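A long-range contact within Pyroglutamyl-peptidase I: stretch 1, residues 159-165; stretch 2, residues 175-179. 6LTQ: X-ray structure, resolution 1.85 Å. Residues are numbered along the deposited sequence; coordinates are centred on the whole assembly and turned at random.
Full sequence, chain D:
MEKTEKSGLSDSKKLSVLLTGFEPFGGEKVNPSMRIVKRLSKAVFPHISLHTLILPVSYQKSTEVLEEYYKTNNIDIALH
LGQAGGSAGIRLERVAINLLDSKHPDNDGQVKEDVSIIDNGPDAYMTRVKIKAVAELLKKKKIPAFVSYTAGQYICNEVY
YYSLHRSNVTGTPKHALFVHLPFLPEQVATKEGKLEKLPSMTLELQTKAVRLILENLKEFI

Stretch 1, residues 159-165: VYYYSLH
Stretch 2 175-179: HALFV

Ala176 lies at the apolar centre, its CB pointing toward the helix and meeting Leu164 CD2 at 3.8 Å and Ser163 CB at 4.0 Å. Its small methyl suits so close an approach: the CA atoms of Ala176 and Leu164 are only 6.0 Å apart. Leu164 leaves its backbone sideways, but its m,t rotamer (chi1 -75°, chi2 170°) brings its branched apolar end nearer the strand, against that methyl.

Next to this centre, Tyr160 (chi1 t, -161°; chi2 15°) points its ring across the strand. Phe178 CB offers a CH group to the ring face, 3.5 Å from the Tyr160 centroid and 10° off its normal, a CH-pi contact; Phe178 N lies over a face, 3.5 Å from Tyr160 CZ. The Phe178 ring (chi1 t, -163°; chi2 -75°) is oblique to it, planes at 48° and centroids 5.8 Å apart.

Helix 159-165 (phi/psi near -64/-44) runs nearly antiparallel to strand 175-179 (near -130/136), at 167° with axes 8.0 Å apart; Tyr160 and Phe178 CA atoms pair at 6.3 Å. Strand alternation turns Ala176 and Phe178 inward, His175 and Leu177 away.

At the polar edge, Tyr160 OH reaches within 3.8 Å of Leu177 CA but hydrogen-bonds elsewhere in the structure, as does OG of compact Ser163 (chi1 m, -70°). No hydrogen bond crosses; within the helix Ser163 N, Leu164 N and His165 N bond to carbonyls four residues earlier, Leu164 N to Tyr160 O at 3.0 Å.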

# COMPACT_ATOMS: atom_id res chain seq x y z
N VAL D 159 -18.18 8.02 -18.36
CA VAL D 159 -18.88 7.11 -19.25
C VAL D 159 -19.81 6.20 -18.45
O VAL D 159 -20.95 5.92 -18.86
CB VAL D 159 -17.85 6.30 -20.07
CG1 VAL D 159 -18.44 5.02 -20.58
CG2 VAL D 159 -17.30 7.16 -21.19
N TYR D 160 -19.34 5.72 -17.29
CA TYR D 160 -20.18 4.87 -16.46
C TYR D 160 -21.44 5.61 -16.03
O TYR D 160 -22.55 5.07 -16.13
CB TYR D 160 -19.39 4.39 -15.23
CG TYR D 160 -19.95 3.18 -14.52
CD1 TYR D 160 -20.90 2.37 -15.10
CD2 TYR D 160 -19.47 2.83 -13.23
CE1 TYR D 160 -21.40 1.25 -14.45
CE2 TYR D 160 -19.96 1.72 -12.57
CZ TYR D 160 -20.91 0.93 -13.17
OH TYR D 160 -21.37 -0.18 -12.51
N TYR D 161 -21.28 6.83 -15.52
CA TYR D 161 -22.45 7.59 -15.09
C TYR D 161 -23.37 7.88 -16.26
O TYR D 161 -24.59 7.74 -16.16
CB TYR D 161 -22.02 8.89 -14.41
CG TYR D 161 -23.19 9.70 -13.89
CD1 TYR D 161 -23.83 10.63 -14.70
CD2 TYR D 161 -23.66 9.54 -12.59
CE1 TYR D 161 -24.91 11.37 -14.24
CE2 TYR D 161 -24.73 10.29 -12.11
CZ TYR D 161 -25.36 11.20 -12.95
OH TYR D 161 -26.45 11.95 -12.47
N TYR D 162 -22.78 8.24 -17.40
CA TYR D 162 -23.59 8.52 -18.59
C TYR D 162 -24.48 7.34 -18.94
O TYR D 162 -25.69 7.50 -19.15
CB TYR D 162 -22.68 8.89 -19.77
CG TYR D 162 -23.48 9.38 -20.97
CD1 TYR D 162 -23.99 8.48 -21.90
CD2 TYR D 162 -23.76 10.73 -21.14
CE1 TYR D 162 -24.75 8.93 -22.97
CE2 TYR D 162 -24.50 11.18 -22.20
CZ TYR D 162 -24.99 10.28 -23.12
OH TYR D 162 -25.74 10.75 -24.18
N SER D 163 -23.92 6.12 -18.95
CA SER D 163 -24.71 4.95 -19.33
C SER D 163 -25.76 4.62 -18.28
O SER D 163 -26.90 4.27 -18.64
CB SER D 163 -23.80 3.72 -19.57
OG SER D 163 -23.04 3.88 -20.76
N LEU D 164 -25.42 4.69 -16.99
CA LEU D 164 -26.44 4.38 -15.99
C LEU D 164 -27.53 5.45 -15.96
O LEU D 164 -28.70 5.13 -15.72
CB LEU D 164 -25.79 4.20 -14.60
CG LEU D 164 -25.02 2.87 -14.38
CD1 LEU D 164 -24.21 2.90 -13.04
CD2 LEU D 164 -25.94 1.69 -14.36
N HIS D 165 -27.17 6.72 -16.19
CA HIS D 165 -28.19 7.77 -16.26
C HIS D 165 -29.07 7.61 -17.49
O HIS D 165 -30.30 7.68 -17.39
CB HIS D 165 -27.53 9.14 -16.26
CG HIS D 165 -28.52 10.26 -16.35
ND1 HIS D 165 -29.55 10.42 -15.44
CD2 HIS D 165 -28.65 11.28 -17.23
CE1 HIS D 165 -30.26 11.48 -15.75
NE2 HIS D 165 -29.74 12.02 -16.84
N HIS D 175 -28.86 -2.33 -18.70
CA HIS D 175 -27.90 -2.51 -17.62
C HIS D 175 -26.56 -1.92 -18.04
O HIS D 175 -26.24 -1.84 -19.23
CB HIS D 175 -27.73 -3.99 -17.26
CG HIS D 175 -28.79 -4.56 -16.36
ND1 HIS D 175 -28.96 -4.13 -15.06
CD2 HIS D 175 -29.67 -5.57 -16.54
CE1 HIS D 175 -29.93 -4.82 -14.50
NE2 HIS D 175 -30.38 -5.71 -15.37
N ALA D 176 -25.78 -1.52 -17.06
CA ALA D 176 -24.41 -1.15 -17.33
C ALA D 176 -23.55 -1.60 -16.16
O ALA D 176 -23.99 -1.60 -15.01
CB ALA D 176 -24.28 0.35 -17.53
N LEU D 177 -22.33 -2.05 -16.50
CA LEU D 177 -21.31 -2.42 -15.52
C LEU D 177 -19.97 -1.89 -16.01
O LEU D 177 -19.68 -1.95 -17.21
CB LEU D 177 -21.26 -3.95 -15.32
CG LEU D 177 -20.21 -4.54 -14.37
CD1 LEU D 177 -20.40 -4.06 -12.91
CD2 LEU D 177 -20.20 -6.05 -14.43
N PHE D 178 -19.16 -1.35 -15.10
CA PHE D 178 -17.81 -0.91 -15.44
C PHE D 178 -16.80 -1.83 -14.77
O PHE D 178 -16.93 -2.13 -13.58
CB PHE D 178 -17.56 0.54 -15.03
CG PHE D 178 -16.37 1.13 -15.71
CD1 PHE D 178 -15.07 0.77 -15.32
CD2 PHE D 178 -16.52 1.97 -16.80
CE1 PHE D 178 -13.96 1.26 -15.99
CE2 PHE D 178 -15.42 2.46 -17.47
CZ PHE D 178 -14.14 2.10 -17.07
N VAL D 179 -15.81 -2.28 -15.54
CA VAL D 179 -14.77 -3.19 -15.04
C VAL D 179 -13.44 -2.47 -15.21
O VAL D 179 -13.04 -2.15 -16.34
CB VAL D 179 -14.78 -4.54 -15.77
CG1 VAL D 179 -13.70 -5.46 -15.17
CG2 VAL D 179 -16.15 -5.21 -15.65